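Local coordinates for sugar ABC transporter substrate-binding protein, BlMnBP1 (Bifidobacterium animalis subsp. lactis ATCC 27673, PDB 6I5R) that binds mannobiose and probably delivers manno-oligosaccharides to the ABC transporter that supports growth of the bacterium on beta-mannan, at residues R421-I425 with D426-D430; D204-I207 with A208-T212; P215-N219 with Q220-T224; N407-K410 with I411-I414; M338-V341 with K342-E346. One frame throughout, in Å; residues are numbered along the deposited sequence.

Contact 1: residues R421-I425 with D426-D430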
loop_
_atom_site.group_PDB
_atom_site.type_symbol
_atom_site.label_atom_id
_atom_site.label_comp_id
_atom_site.label_asym_id
_atom_site.label_seq_id
_atom_site.Cartn_x
_atom_site.Cartn_y
_atom_site.Cartn_z
ATOM N N ARG A 421 9.706 27.351 -0.880
ATOM C CA ARG A 421 8.707 28.395 -1.147
ATOM C C ARG A 421 8.688 28.798 -2.624
ATOM O O ARG A 421 8.484 29.962 -2.969
ATOM C CB ARG A 421 8.934 29.623 -0.247
ATOM C CG ARG A 421 8.850 29.341 1.265
ATOM C CD ARG A 421 9.193 30.544 2.177
ATOM N NE ARG A 421 10.599 30.533 2.574
ATOM C CZ ARG A 421 11.085 29.981 3.689
ATOM N NH1 ARG A 421 10.297 29.393 4.600
ATOM N NH2 ARG A 421 12.383 30.039 3.896
ATOM N N THR A 422 8.896 27.834 -3.511
ATOM C CA THR A 422 8.905 28.141 -4.937
ATOM C C THR A 422 7.494 28.233 -5.496
ATOM O O THR A 422 7.255 28.962 -6.463
ATOM C CB THR A 422 9.709 27.089 -5.702
ATOM O OG1 THR A 422 9.113 25.805 -5.533
ATOM C CG2 THR A 422 11.123 27.058 -5.210
ATOM N N ARG A 423 6.562 27.500 -4.900
ATOM C CA ARG A 423 5.206 27.369 -5.403
ATOM C C ARG A 423 4.289 27.139 -4.222
ATOM O O ARG A 423 4.698 26.521 -3.238
ATOM C CB ARG A 423 5.010 26.178 -6.345
ATOM C CG ARG A 423 5.574 26.340 -7.725
ATOM C CD ARG A 423 4.921 25.375 -8.708
ATOM N NE ARG A 423 5.356 23.989 -8.551
ATOM C CZ ARG A 423 4.900 23.007 -9.319
ATOM N NH1 ARG A 423 4.011 23.279 -10.253
ATOM N NH2 ARG A 423 5.319 21.762 -9.150
ATOM N N THR A 424 3.042 27.579 -4.355
ATOM C CA THR A 424 1.990 27.251 -3.397
ATOM C C THR A 424 1.385 25.883 -3.719
ATOM O O THR A 424 1.540 25.354 -4.822
ATOM C CB THR A 424 0.862 28.280 -3.422
ATOM O OG1 THR A 424 0.191 28.212 -4.686
ATOM C CG2 THR A 424 1.402 29.689 -3.152
ATOM N N ILE A 425 0.656 25.315 -2.753
ATOM C CA ILE A 425 0.015 24.038 -3.055
ATOM C C ILE A 425 -0.984 24.219 -4.189
ATOM O O ILE A 425 -1.163 23.318 -5.020
ATOM C CB ILE A 425 -0.638 23.429 -1.801
ATOM C CG1 ILE A 425 -1.115 22.001 -2.096
ATOM C CG2 ILE A 425 -1.847 24.253 -1.340
ATOM C CD1 ILE A 425 -0.017 21.029 -2.511
ATOM N N ASP A 426 -1.621 25.390 -4.268
ATOM C CA ASP A 426 -2.582 25.627 -5.336
ATOM C C ASP A 426 -1.912 25.486 -6.690
ATOM O O ASP A 426 -2.468 24.900 -7.627
ATOM C CB ASP A 426 -3.175 27.030 -5.233
ATOM C CG ASP A 426 -4.209 27.161 -4.147
ATOM O OD1 ASP A 426 -4.657 26.145 -3.611
ATOM O OD2 ASP A 426 -4.586 28.331 -3.858
ATOM N N GLN A 427 -0.729 26.086 -6.819
ATOM C CA GLN A 427 -0.010 26.079 -8.074
ATOM C C GLN A 427 0.429 24.675 -8.443
ATOM O O GLN A 427 0.372 24.293 -9.615
ATOM C CB GLN A 427 1.184 27.007 -7.968
ATOM C CG GLN A 427 0.813 28.464 -7.892
ATOM C CD GLN A 427 2.049 29.337 -7.740
ATOM O OE1 GLN A 427 2.756 29.271 -6.747
ATOM N NE2 GLN A 427 2.361 30.088 -8.783
ATOM N N ILE A 428 0.875 23.897 -7.461
ATOM C CA ILE A 428 1.247 22.517 -7.740
ATOM C C ILE A 428 0.027 21.731 -8.185
ATOM O O ILE A 428 0.077 20.995 -9.175
ATOM C CB ILE A 428 1.913 21.871 -6.510
ATOM C CG1 ILE A 428 3.179 22.602 -6.112
ATOM C CG2 ILE A 428 2.245 20.424 -6.824
ATOM C CD1 ILE A 428 3.670 22.269 -4.688
ATOM N N MET A 429 -1.097 21.888 -7.478
ATOM C CA MET A 429 -2.282 21.135 -7.847
ATOM C C MET A 429 -2.801 21.567 -9.213
ATOM O O MET A 429 -3.299 20.741 -9.974
ATOM C CB MET A 429 -3.346 21.296 -6.781
ATOM C CG MET A 429 -2.925 20.714 -5.441
ATOM S SD MET A 429 -2.766 18.914 -5.389
ATOM C CE MET A 429 -1.006 18.696 -5.560
ATOM N N ASP A 430 -2.659 22.851 -9.549
ATOM C CA ASP A 430 -3.051 23.325 -10.868
ATOM C C ASP A 430 -2.211 22.677 -11.958
ATOM O O ASP A 430 -2.750 22.292 -12.999
ATOM C CB ASP A 430 -2.940 24.853 -10.951
ATOM C CG ASP A 430 -3.444 25.402 -12.268
ATOM O OD1 ASP A 430 -4.571 25.040 -12.690
ATOM O OD2 ASP A 430 -2.716 26.211 -12.862
HETATM O O HOH W 1 2.256 25.436 -11.590
#

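Contact 2: residues D204-I207 with A208-T212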
loop_
_atom_site.group_PDB
_atom_site.type_symbol
_atom_site.label_atom_id
_atom_site.label_comp_id
_atom_site.label_asym_id
_atom_site.label_seq_id
_atom_site.Cartn_x
_atom_site.Cartn_y
_atom_site.Cartn_z
ATOM N N ASP A 204 -0.524 9.043 -2.004
ATOM C CA ASP A 204 -1.620 8.805 -2.930
ATOM C C ASP A 204 -2.646 7.831 -2.364
ATOM O O ASP A 204 -3.744 7.712 -2.911
ATOM C CB ASP A 204 -1.108 8.236 -4.260
ATOM C CG ASP A 204 -0.318 9.247 -5.105
ATOM O OD1 ASP A 204 -0.298 10.451 -4.790
ATOM O OD2 ASP A 204 0.281 8.824 -6.116
ATOM N N GLN A 205 -2.305 7.127 -1.287
ATOM C CA GLN A 205 -3.199 6.126 -0.734
ATOM C C GLN A 205 -4.343 6.730 0.049
ATOM O O GLN A 205 -5.251 5.993 0.445
ATOM C CB GLN A 205 -2.412 5.186 0.171
ATOM C CG GLN A 205 -1.363 4.388 -0.594
ATOM C CD GLN A 205 -0.475 3.545 0.294
ATOM O OE1 GLN A 205 -0.620 3.528 1.516
ATOM N NE2 GLN A 205 0.474 2.837 -0.328
ATOM N N TYR A 206 -4.331 8.040 0.258
ATOM C CA TYR A 206 -5.326 8.694 1.098
ATOM C C TYR A 206 -6.344 9.508 0.326
ATOM O O TYR A 206 -7.321 9.985 0.925
ATOM C CB TYR A 206 -4.632 9.623 2.105
ATOM C CG TYR A 206 -3.662 8.863 2.949
ATOM C CD1 TYR A 206 -2.407 8.548 2.466
ATOM C CD2 TYR A 206 -4.005 8.418 4.192
ATOM C CE1 TYR A 206 -1.527 7.809 3.199
ATOM C CE2 TYR A 206 -3.121 7.686 4.941
ATOM C CZ TYR A 206 -1.872 7.392 4.449
ATOM O OH TYR A 206 -0.995 6.632 5.202
ATOM N N ILE A 207 -6.140 9.707 -0.970
ATOM C CA ILE A 207 -6.842 10.788 -1.637
ATOM C C ILE A 207 -8.215 10.405 -2.164
ATOM O O ILE A 207 -8.946 11.289 -2.622
ATOM C CB ILE A 207 -6.034 11.335 -2.823
ATOM C CG1 ILE A 207 -5.809 10.246 -3.874
ATOM C CG2 ILE A 207 -4.693 11.866 -2.346
ATOM C CD1 ILE A 207 -5.573 10.780 -5.283
ATOM N N ALA A 208 -8.586 9.120 -2.129
ATOM C CA ALA A 208 -9.847 8.664 -2.693
ATOM C C ALA A 208 -10.786 8.346 -1.565
ATOM O O ALA A 208 -11.426 9.271 -1.000
ATOM C CB ALA A 208 -9.567 7.490 -3.653
ATOM N N GLY A 209 -10.975 7.089 -1.183
ATOM C CA GLY A 209 -11.942 6.777 -0.152
ATOM C C GLY A 209 -11.719 7.540 1.141
ATOM O O GLY A 209 -12.677 7.973 1.779
ATOM N N ASN A 210 -10.453 7.677 1.565
ATOM C CA ASN A 210 -10.188 8.330 2.835
ATOM C C ASN A 210 -10.583 9.786 2.798
ATOM O O ASN A 210 -11.055 10.332 3.804
ATOM C CB ASN A 210 -8.719 8.262 3.208
ATOM C CG ASN A 210 -8.329 6.926 3.690
ATOM O OD1 ASN A 210 -8.601 5.926 3.038
ATOM N ND2 ASN A 210 -7.728 6.890 4.886
ATOM N N ALA A 211 -10.312 10.454 1.681
ATOM C CA ALA A 211 -10.538 11.889 1.607
ATOM C C ALA A 211 -11.938 12.238 1.119
ATOM O O ALA A 211 -12.342 13.397 1.243
ATOM C CB ALA A 211 -9.493 12.551 0.708
ATOM N N THR A 212 -12.699 11.267 0.602
ATOM C CA THR A 212 -13.997 11.572 0.010
ATOM C C THR A 212 -15.159 10.796 0.594
ATOM O O THR A 212 -16.296 11.209 0.387
ATOM C CB THR A 212 -14.021 11.313 -1.511
ATOM O OG1 THR A 212 -13.919 9.908 -1.781
ATOM C CG2 THR A 212 -12.912 12.083 -2.215
HETATM O O HOH W 2 -7.975 6.576 -0.009
#

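Contact 3: residues P215-N219 with Q220-T224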
loop_
_atom_site.group_PDB
_atom_site.type_symbol
_atom_site.label_atom_id
_atom_site.label_comp_id
_atom_site.label_asym_id
_atom_site.label_seq_id
_atom_site.Cartn_x
_atom_site.Cartn_y
_atom_site.Cartn_z
ATOM N N PRO A 215 -16.502 5.051 -2.129
ATOM C CA PRO A 215 -15.776 3.874 -2.635
ATOM C C PRO A 215 -15.609 3.855 -4.139
ATOM O O PRO A 215 -14.772 3.109 -4.649
ATOM C CB PRO A 215 -16.647 2.700 -2.167
ATOM C CG PRO A 215 -17.393 3.245 -0.976
ATOM C CD PRO A 215 -17.696 4.665 -1.355
ATOM N N LYS A 216 -16.396 4.618 -4.861
ATOM C CA LYS A 216 -16.277 4.709 -6.306
ATOM C C LYS A 216 -15.291 5.787 -6.753
ATOM O O LYS A 216 -15.088 5.955 -7.960
ATOM C CB LYS A 216 -17.642 5.017 -6.936
ATOM C CG LYS A 216 -18.678 3.922 -6.762
ATOM C CD LYS A 216 -19.981 4.184 -7.495
ATOM C CE LYS A 216 -20.928 2.998 -7.319
ATOM N NZ LYS A 216 -22.204 3.240 -8.069
ATOM N N PHE A 217 -14.684 6.537 -5.826
ATOM C CA PHE A 217 -13.883 7.677 -6.246
ATOM C C PHE A 217 -12.673 7.242 -7.067
ATOM O O PHE A 217 -12.388 7.810 -8.122
ATOM C CB PHE A 217 -13.394 8.480 -5.048
ATOM C CG PHE A 217 -12.766 9.781 -5.450
ATOM C CD1 PHE A 217 -13.565 10.888 -5.705
ATOM C CD2 PHE A 217 -11.406 9.879 -5.657
ATOM C CE1 PHE A 217 -13.011 12.070 -6.117
ATOM C CE2 PHE A 217 -10.842 11.083 -6.072
ATOM C CZ PHE A 217 -11.651 12.171 -6.297
ATOM N N MET A 218 -11.946 6.238 -6.580
ATOM C CA MET A 218 -10.683 5.864 -7.210
ATOM C C MET A 218 -10.877 5.387 -8.643
ATOM O O MET A 218 -10.177 5.839 -9.550
ATOM C CB MET A 218 -9.993 4.758 -6.409
ATOM C CG MET A 218 -8.708 4.321 -7.052
ATOM S SD MET A 218 -7.429 5.581 -6.816
ATOM C CE MET A 218 -6.844 5.114 -5.205
ATOM N N ASN A 219 -11.763 4.416 -8.855
ATOM C CA ASN A 219 -11.866 3.767 -10.157
ATOM C C ASN A 219 -12.926 4.377 -11.058
ATOM O O ASN A 219 -12.902 4.133 -12.264
ATOM C CB ASN A 219 -12.144 2.266 -9.976
ATOM C CG ASN A 219 -10.954 1.541 -9.373
ATOM O OD1 ASN A 219 -9.822 1.811 -9.765
ATOM N ND2 ASN A 219 -11.199 0.622 -8.425
ATOM N N GLN A 220 -13.843 5.179 -10.522
ATOM C CA GLN A 220 -14.876 5.774 -11.357
ATOM C C GLN A 220 -14.745 7.293 -11.441
ATOM O O GLN A 220 -14.645 7.848 -12.539
ATOM C CB GLN A 220 -16.279 5.398 -10.856
ATOM C CG GLN A 220 -16.594 3.923 -11.010
ATOM C CD GLN A 220 -18.034 3.563 -10.655
ATOM O OE1 GLN A 220 -18.953 4.385 -10.756
ATOM N NE2 GLN A 220 -18.236 2.332 -10.253
ATOM N N VAL A 221 -14.738 7.990 -10.305
ATOM C CA VAL A 221 -14.805 9.451 -10.332
ATOM C C VAL A 221 -13.487 10.051 -10.813
ATOM O O VAL A 221 -13.454 10.891 -11.720
ATOM C CB VAL A 221 -15.177 9.998 -8.940
ATOM C CG1 VAL A 221 -15.172 11.546 -8.958
ATOM C CG2 VAL A 221 -16.518 9.445 -8.484
ATOM N N LEU A 222 -12.393 9.667 -10.168
ATOM C CA LEU A 222 -11.084 10.240 -10.473
ATOM C C LEU A 222 -10.744 10.232 -11.953
ATOM O O LEU A 222 -10.400 11.304 -12.482
ATOM C CB LEU A 222 -10.014 9.494 -9.659
ATOM C CG LEU A 222 -8.543 9.899 -9.812
ATOM C CD1 LEU A 222 -8.312 11.296 -9.366
ATOM C CD2 LEU A 222 -7.648 8.941 -8.986
ATOM N N PRO A 223 -10.818 9.107 -12.673
ATOM C CA PRO A 223 -10.429 9.109 -14.086
ATOM C C PRO A 223 -11.475 9.694 -15.020
ATOM O O PRO A 223 -11.199 9.809 -16.215
ATOM C CB PRO A 223 -10.182 7.616 -14.384
ATOM C CG PRO A 223 -11.115 6.907 -13.455
ATOM C CD PRO A 223 -11.079 7.739 -12.184
ATOM N N THR A 224 -12.645 10.093 -14.517
ATOM C CA THR A 224 -13.613 10.797 -15.340
ATOM C C THR A 224 -13.751 12.262 -14.961
ATOM O O THR A 224 -14.587 12.947 -15.557
ATOM C CB THR A 224 -14.988 10.127 -15.271
ATOM O OG1 THR A 224 -15.461 10.143 -13.921
ATOM C CG2 THR A 224 -14.938 8.684 -15.750
#

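Contact 4: residues N407-K410 with I411-I414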
loop_
_atom_site.group_PDB
_atom_site.type_symbol
_atom_site.label_atom_id
_atom_site.label_comp_id
_atom_site.label_asym_id
_atom_site.label_seq_id
_atom_site.Cartn_x
_atom_site.Cartn_y
_atom_site.Cartn_z
ATOM N N ASN A 407 4.541 6.619 -8.559
ATOM C CA ASN A 407 5.227 7.907 -8.766
ATOM C C ASN A 407 5.255 8.687 -7.447
ATOM O O ASN A 407 4.369 9.484 -7.138
ATOM C CB ASN A 407 4.601 8.722 -9.897
ATOM C CG ASN A 407 5.297 10.098 -10.102
ATOM O OD1 ASN A 407 6.153 10.516 -9.316
ATOM N ND2 ASN A 407 4.924 10.789 -11.171
ATOM N N GLY A 408 6.306 8.460 -6.679
ATOM C CA GLY A 408 6.607 9.260 -5.513
ATOM C C GLY A 408 7.409 10.500 -5.834
ATOM O O GLY A 408 7.655 11.321 -4.957
ATOM N N LYS A 409 7.815 10.681 -7.089
ATOM C CA LYS A 409 8.631 11.834 -7.437
ATOM C C LYS A 409 7.809 13.120 -7.365
ATOM O O LYS A 409 8.311 14.164 -6.934
ATOM C CB LYS A 409 9.245 11.653 -8.836
ATOM C CG LYS A 409 10.596 10.897 -8.910
ATOM C CD LYS A 409 10.412 9.452 -8.633
ATOM C CE LYS A 409 11.488 8.576 -9.268
ATOM N NZ LYS A 409 12.743 8.565 -8.474
ATOM N N LYS A 410 6.544 13.062 -7.760
ATOM C CA LYS A 410 5.712 14.259 -7.706
ATOM C C LYS A 410 5.474 14.701 -6.262
ATOM O O LYS A 410 5.261 15.883 -5.989
ATOM C CB LYS A 410 4.384 14.001 -8.416
ATOM C CG LYS A 410 3.504 12.936 -7.741
ATOM C CD LYS A 410 2.120 12.845 -8.387
ATOM C CE LYS A 410 1.200 11.865 -7.679
ATOM N NZ LYS A 410 1.623 10.449 -7.763
ATOM N N ILE A 411 5.485 13.753 -5.333
ATOM C CA ILE A 411 5.292 14.068 -3.925
ATOM C C ILE A 411 6.569 14.662 -3.347
ATOM O O ILE A 411 6.529 15.551 -2.495
ATOM C CB ILE A 411 4.884 12.794 -3.154
ATOM C CG1 ILE A 411 3.718 12.101 -3.822
ATOM C CG2 ILE A 411 4.554 13.088 -1.684
ATOM C CD1 ILE A 411 2.470 12.931 -3.922
ATOM N N GLN A 412 7.722 14.155 -3.787
ATOM C CA GLN A 412 8.983 14.787 -3.436
ATOM C C GLN A 412 8.979 16.249 -3.874
ATOM O O GLN A 412 9.459 17.117 -3.145
ATOM C CB GLN A 412 10.151 14.002 -4.048
ATOM C CG GLN A 412 10.378 12.673 -3.337
ATOM C CD GLN A 412 11.395 11.764 -4.007
ATOM O OE1 GLN A 412 11.622 11.849 -5.215
ATOM N NE2 GLN A 412 12.005 10.876 -3.212
ATOM N N ASP A 413 8.374 16.540 -5.032
ATOM C CA ASP A 413 8.311 17.914 -5.510
ATOM C C ASP A 413 7.472 18.774 -4.577
ATOM O O ASP A 413 7.809 19.933 -4.319
ATOM C CB ASP A 413 7.749 17.955 -6.931
ATOM C CG ASP A 413 7.872 19.325 -7.566
ATOM O OD1 ASP A 413 8.974 19.890 -7.467
ATOM O OD2 ASP A 413 6.876 19.799 -8.190
ATOM N N ILE A 414 6.394 18.217 -4.023
ATOM C CA ILE A 414 5.636 18.959 -3.021
ATOM C C ILE A 414 6.556 19.372 -1.875
ATOM O O ILE A 414 6.558 20.529 -1.437
ATOM C CB ILE A 414 4.442 18.136 -2.504
ATOM C CG1 ILE A 414 3.437 17.889 -3.624
ATOM C CG2 ILE A 414 3.763 18.882 -1.356
ATOM C CD1 ILE A 414 2.273 16.999 -3.260
HETATM O O HOH W 3 13.621 10.121 -6.176
#

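Contact 5: residues M338-V341 with K342-E346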
loop_
_atom_site.group_PDB
_atom_site.type_symbol
_atom_site.label_atom_id
_atom_site.label_comp_id
_atom_site.label_asym_id
_atom_site.label_seq_id
_atom_site.Cartn_x
_atom_site.Cartn_y
_atom_site.Cartn_z
ATOM N N MET A 338 1.407 -21.502 -7.476
ATOM C CA MET A 338 0.031 -21.220 -7.068
ATOM C C MET A 338 -0.299 -21.925 -5.760
ATOM O O MET A 338 -1.052 -21.390 -4.927
ATOM C CB MET A 338 -0.950 -21.625 -8.177
ATOM C CG MET A 338 -2.361 -21.143 -7.926
ATOM S SD MET A 338 -3.522 -21.423 -9.304
ATOM C CE MET A 338 -2.694 -20.713 -10.726
ATOM N N ILE A 339 0.283 -23.110 -5.555
ATOM C CA ILE A 339 0.198 -23.773 -4.257
ATOM C C ILE A 339 0.825 -22.911 -3.166
ATOM O O ILE A 339 0.229 -22.698 -2.110
ATOM C CB ILE A 339 0.859 -25.159 -4.331
ATOM C CG1 ILE A 339 0.074 -26.025 -5.316
ATOM C CG2 ILE A 339 0.942 -25.788 -2.955
ATOM C CD1 ILE A 339 0.686 -27.397 -5.599
ATOM N N PHE A 340 2.037 -22.384 -3.401
ATOM C CA PHE A 340 2.671 -21.553 -2.384
ATOM C C PHE A 340 1.861 -20.283 -2.107
ATOM O O PHE A 340 1.731 -19.862 -0.956
ATOM C CB PHE A 340 4.106 -21.201 -2.805
ATOM C CG PHE A 340 4.814 -20.336 -1.802
ATOM C CD1 PHE A 340 5.201 -20.861 -0.581
ATOM C CD2 PHE A 340 5.060 -19.006 -2.067
ATOM C CE1 PHE A 340 5.802 -20.073 0.369
ATOM C CE2 PHE A 340 5.680 -18.202 -1.110
ATOM C CZ PHE A 340 6.057 -18.746 0.098
ATOM N N VAL A 341 1.326 -19.641 -3.147
ATOM C CA VAL A 341 0.498 -18.458 -2.907
ATOM C C VAL A 341 -0.727 -18.828 -2.081
ATOM O O VAL A 341 -1.107 -18.127 -1.137
ATOM C CB VAL A 341 0.095 -17.802 -4.241
ATOM C CG1 VAL A 341 -0.989 -16.760 -4.017
ATOM C CG2 VAL A 341 1.292 -17.172 -4.907
ATOM N N LYS A 342 -1.386 -19.923 -2.426
ATOM C CA LYS A 342 -2.564 -20.284 -1.657
ATOM C C LYS A 342 -2.186 -20.631 -0.225
ATOM O O LYS A 342 -2.924 -20.307 0.715
ATOM C CB LYS A 342 -3.301 -21.451 -2.309
ATOM C CG LYS A 342 -4.651 -21.764 -1.656
ATOM C CD LYS A 342 -5.569 -22.567 -2.594
ATOM C CE LYS A 342 -6.988 -22.670 -2.068
ATOM N NZ LYS A 342 -7.875 -23.397 -3.029
ATOM N N TRP A 343 -1.040 -21.291 -0.041
ATOM C CA TRP A 343 -0.558 -21.577 1.307
ATOM C C TRP A 343 -0.294 -20.274 2.053
ATOM O O TRP A 343 -0.673 -20.120 3.221
ATOM C CB TRP A 343 0.713 -22.463 1.275
ATOM C CG TRP A 343 1.139 -22.829 2.682
ATOM C CD1 TRP A 343 0.636 -23.838 3.453
ATOM C CD2 TRP A 343 2.071 -22.128 3.507
ATOM N NE1 TRP A 343 1.225 -23.826 4.690
ATOM C CE2 TRP A 343 2.114 -22.788 4.748
ATOM C CE3 TRP A 343 2.902 -21.022 3.306
ATOM C CZ2 TRP A 343 2.920 -22.351 5.805
ATOM C CZ3 TRP A 343 3.732 -20.606 4.349
ATOM C CH2 TRP A 343 3.725 -21.266 5.581
ATOM N N MET A 344 0.393 -19.335 1.398
ATOM C CA MET A 344 0.602 -18.029 2.010
ATOM C C MET A 344 -0.727 -17.405 2.419
ATOM O O MET A 344 -0.862 -16.869 3.524
ATOM C CB MET A 344 1.345 -17.110 1.044
ATOM C CG MET A 344 2.845 -17.356 0.952
ATOM S SD MET A 344 3.727 -17.279 2.528
ATOM C CE MET A 344 3.353 -15.607 3.137
ATOM N N THR A 345 -1.728 -17.482 1.540
ATOM C CA THR A 345 -3.001 -16.819 1.794
ATOM C C THR A 345 -3.784 -17.504 2.902
ATOM O O THR A 345 -4.280 -16.842 3.814
ATOM C CB THR A 345 -3.839 -16.771 0.512
ATOM O OG1 THR A 345 -3.102 -16.086 -0.500
ATOM C CG2 THR A 345 -5.145 -16.040 0.760
ATOM N N GLU A 346 -3.902 -18.832 2.851
ATOM C CA GLU A 346 -4.834 -19.528 3.728
ATOM C C GLU A 346 -4.189 -20.063 4.990
ATOM O O GLU A 346 -4.870 -20.139 6.020
ATOM C CB GLU A 346 -5.494 -20.697 3.001
ATOM C CG GLU A 346 -6.213 -20.290 1.752
ATOM C CD GLU A 346 -7.347 -21.217 1.418
ATOM O OE1 GLU A 346 -7.438 -22.338 2.014
ATOM O OE2 GLU A 346 -8.182 -20.810 0.571
#

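Contact 1: residues R421-I425 with D426-D430
Gln-427 folds back over Thr-424 to close the first turn of helix 425-443. Its CB rests 3.6 Å from Thr-424 OG1, and CG, turned anti to the carbonyl carbon (chi1 -70°), comes closer, 3.3 Å from the same OG1. CD follows at 3.7 Å from Thr-424 OG1. The extended chain then brings OE1 to the backbone N of Thr-424, 2.9 Å away, which approaches in the carbonyl plane on a lone pair and almost straight (169°). In return, Gln-427 N donates to Thr-424 OG1 at 3.1 Å. This reciprocal pair is a capping box: threonine supplies a short hydroxyl acceptor for the helix start, and glutamine is long enough to reach back. Beside it, Ile-428 CG1 lies 3.4 Å above one face of the Arg-423 guanidinium, near its rim, while a water bridges Arg-423 NH1 and Gln-427 O. The guanidinium also makes salt bridges with Asp-413 and Asp-417 of helix 409-420 and with Glu-431. Ile-425 CD1 touches Met-429 CE at 4.0 Å, and both residues press on tyrosines of helix 239-252.

Contact 2: residues D204-I207 with A208-T212
One water is gripped by three backbone groups where Gln-205 and Asn-210 come together. It donates to Gln-205 O at 2.8 Å and accepts from Asn-210 N at 3.1 Å, with a weak third bond from Ala-208 N. The water thereby ties the end of a 3-10 turn to the N-cap residue Ala-208 and the first turn of helix 209-212. The side chain of Gln-205 comes within about 5 Å of a bound mannose unit. Beyond the water, Asn-210 CB lies 3.2 Å from Tyr-206 O, and the two side chains slant past each other with ring and amide planes 78° apart, Asn-210 ND2 standing 4.1 Å from Tyr-206 CD2. Asparagine suits this buried place because its amide has mates on both ends: OD1 accepts from Thr-316 N, and ND2 makes a weak bond to Ala-150 O. The Tyr-206 hydroxyl in turn binds Gly-151 O. Ala-211 is small enough for its CB to sit 3.6 Å from Ile-207 O, a buried oxygen for which the model has no hydrogen-bond partner. Thr-212 OG1 donates to Ala-208 O at 2.7 Å from above the carbonyl plane, reached because chi1 (68°) sets the hydroxyl between backbone N and carbonyl carbon. Ile-207 and Ala-211 cover helix 239-252, Ala-208 meets helix 217-224, and Tyr-206 lies against strand 139-155.

Contact 3: residues P215-N219 with Q220-T224
Lys-216 and Gln-220 meet first through the backbone: Lys-216 O accepts from Gln-220 N at 3.0 Å and from Val-221 N at 3.1 Å, the two donors arriving from opposite faces of the carbonyl plane. Phe-217 O takes a straighter bond (172°) from Leu-222 N at 2.8 Å, nearly in line with the carbonyl. The bonds from Val-221 and Leu-222 each span five residues instead of four, so helix 217-224 opens with a wider pi-type turn. Pro-223 has no N-H to offer the preceding turn, and the helix kinks there; Pro-223 CD sits 3.4 Å from Met-218 O, a buried oxygen that finds no partner in the model. The apolar contacts are made by Phe-217 and Met-218. With CG anti to the backbone N (chi1 -170°), the Phe-217 ring swings along the helix, where its CE1 meets Val-221 CG1 at 3.6 Å and its CE2 meets Leu-222 CB at 4.0 Å. Met-218 and Leu-222 run side by side, the flexible thioether touching a leucine methyl. Among the polar side chains, the long methylene stem of Lys-216 lies across the Gln-220 amide, Lys-216 CD being 3.4 Å from Gln-220 OE1. That amide is anchored at both ends, OE1 by Lys-385 NZ and NE2 by Pro-383 O, as suits a buried glutamine, and Asn-219 ND2 similarly donates to Ala-382 O.

Contact 4: residues N407-K410 with I411-I414
Lys-410 lies beside Ile-411 because its first torsion (chi1 65°) places CG between the backbone N and the carbonyl carbon, after which the chain runs straight and bends at its end (chi4 -66°). The methylenes thus pass along Ile-411, with Lys-410 CG 4.0 Å from Ile-411 CD1, and the ammonium turns back to the start of the helix. There NZ donates to Asn-407 O at 3.0 Å, in the carbonyl plane, and forms a salt bridge with Asp-204; it also donates to Leu-401 O. Lysine serves both needs of a buried position, a greasy stem and a charge with acceptors around it. A methionine in its place would probably leave Asp-204 without its charged mate and the Asn-407 carbonyl without this donor. The side chain of Asn-407 caps the turn: OD1 accepts from Lys-410 N at 3.0 Å and weakly from Lys-409 N, satisfying amides that have no earlier helical turn to bind. Gly-408 O then receives Gln-412 N at 3.1 Å, and Lys-409 O receives Asp-413 N, the usual spacing of an alpha helix. On the side toward helix 197-201, a water links Lys-409 NZ to Gln-412 OE1, while NZ also pairs with Asp-197 and Gln-412 NE2 reaches Phe-194 O. On the buried side of helix 409-420, Ile-411 and Ile-414 pack on Tyr-244 of helix 239-252 and on Trp-432 of helix 425-443.

Contact 5: residues M338-V341 with K342-E346
The last turns of helix 331-346 carry a Met-aromatic contact between Phe-340 and Met-344, one turn apart. Phe-340 has CG anti to its backbone N (chi1 180°), which lays the ring along the helix under Met-344 CG. That methylene stands 3.5 Å above the ring plane, toward the rim, and makes a CH-pi contact, while Met-344 SD lies obliquely, 3.7 Å from Phe-340 CZ. Phe-340 CE1 also touches Trp-343 CE3 at 4.2 Å. Were an alanine here, the sulfur and methylene of Met-344 would probably lose their aromatic support, and a gap would open beside Phe-66 and Phe-42, which meet the ring edge-to-face. On another side, Val-341 O is held twice, by Thr-345 N at 2.8 Å and by Thr-345 OG1 at 2.9 Å, the hydroxyl coming from above the carbonyl plane; threonine so ties its polar end into the helix. Val-341 and Met-344 lean on strand 314-325, and Trp-343 covers helix 59-69.

Along the chain the order is contact 2, contact 3, contact 5, contact 4 and contact 1. Contact 2 leads into helix 209-212, and contact 3 lies on the next helix, 217-224, with centres about 11 Å apart, and Ala-208 packs directly on Phe-217. Contacts 4 and 1 open the successive helices 409-420 and 425-443, centres about 13 Å apart. Helix 239-252 touches side chains of contacts 1, 2 and 4, so this helix is a shared packing partner of the three. Contact 5 stands apart, about 30 Å from contact 2 and 46 Å from contact 1 between centres, across the chain's centre, consistent with the two lobes of a solute-binding protein gripping its sugar.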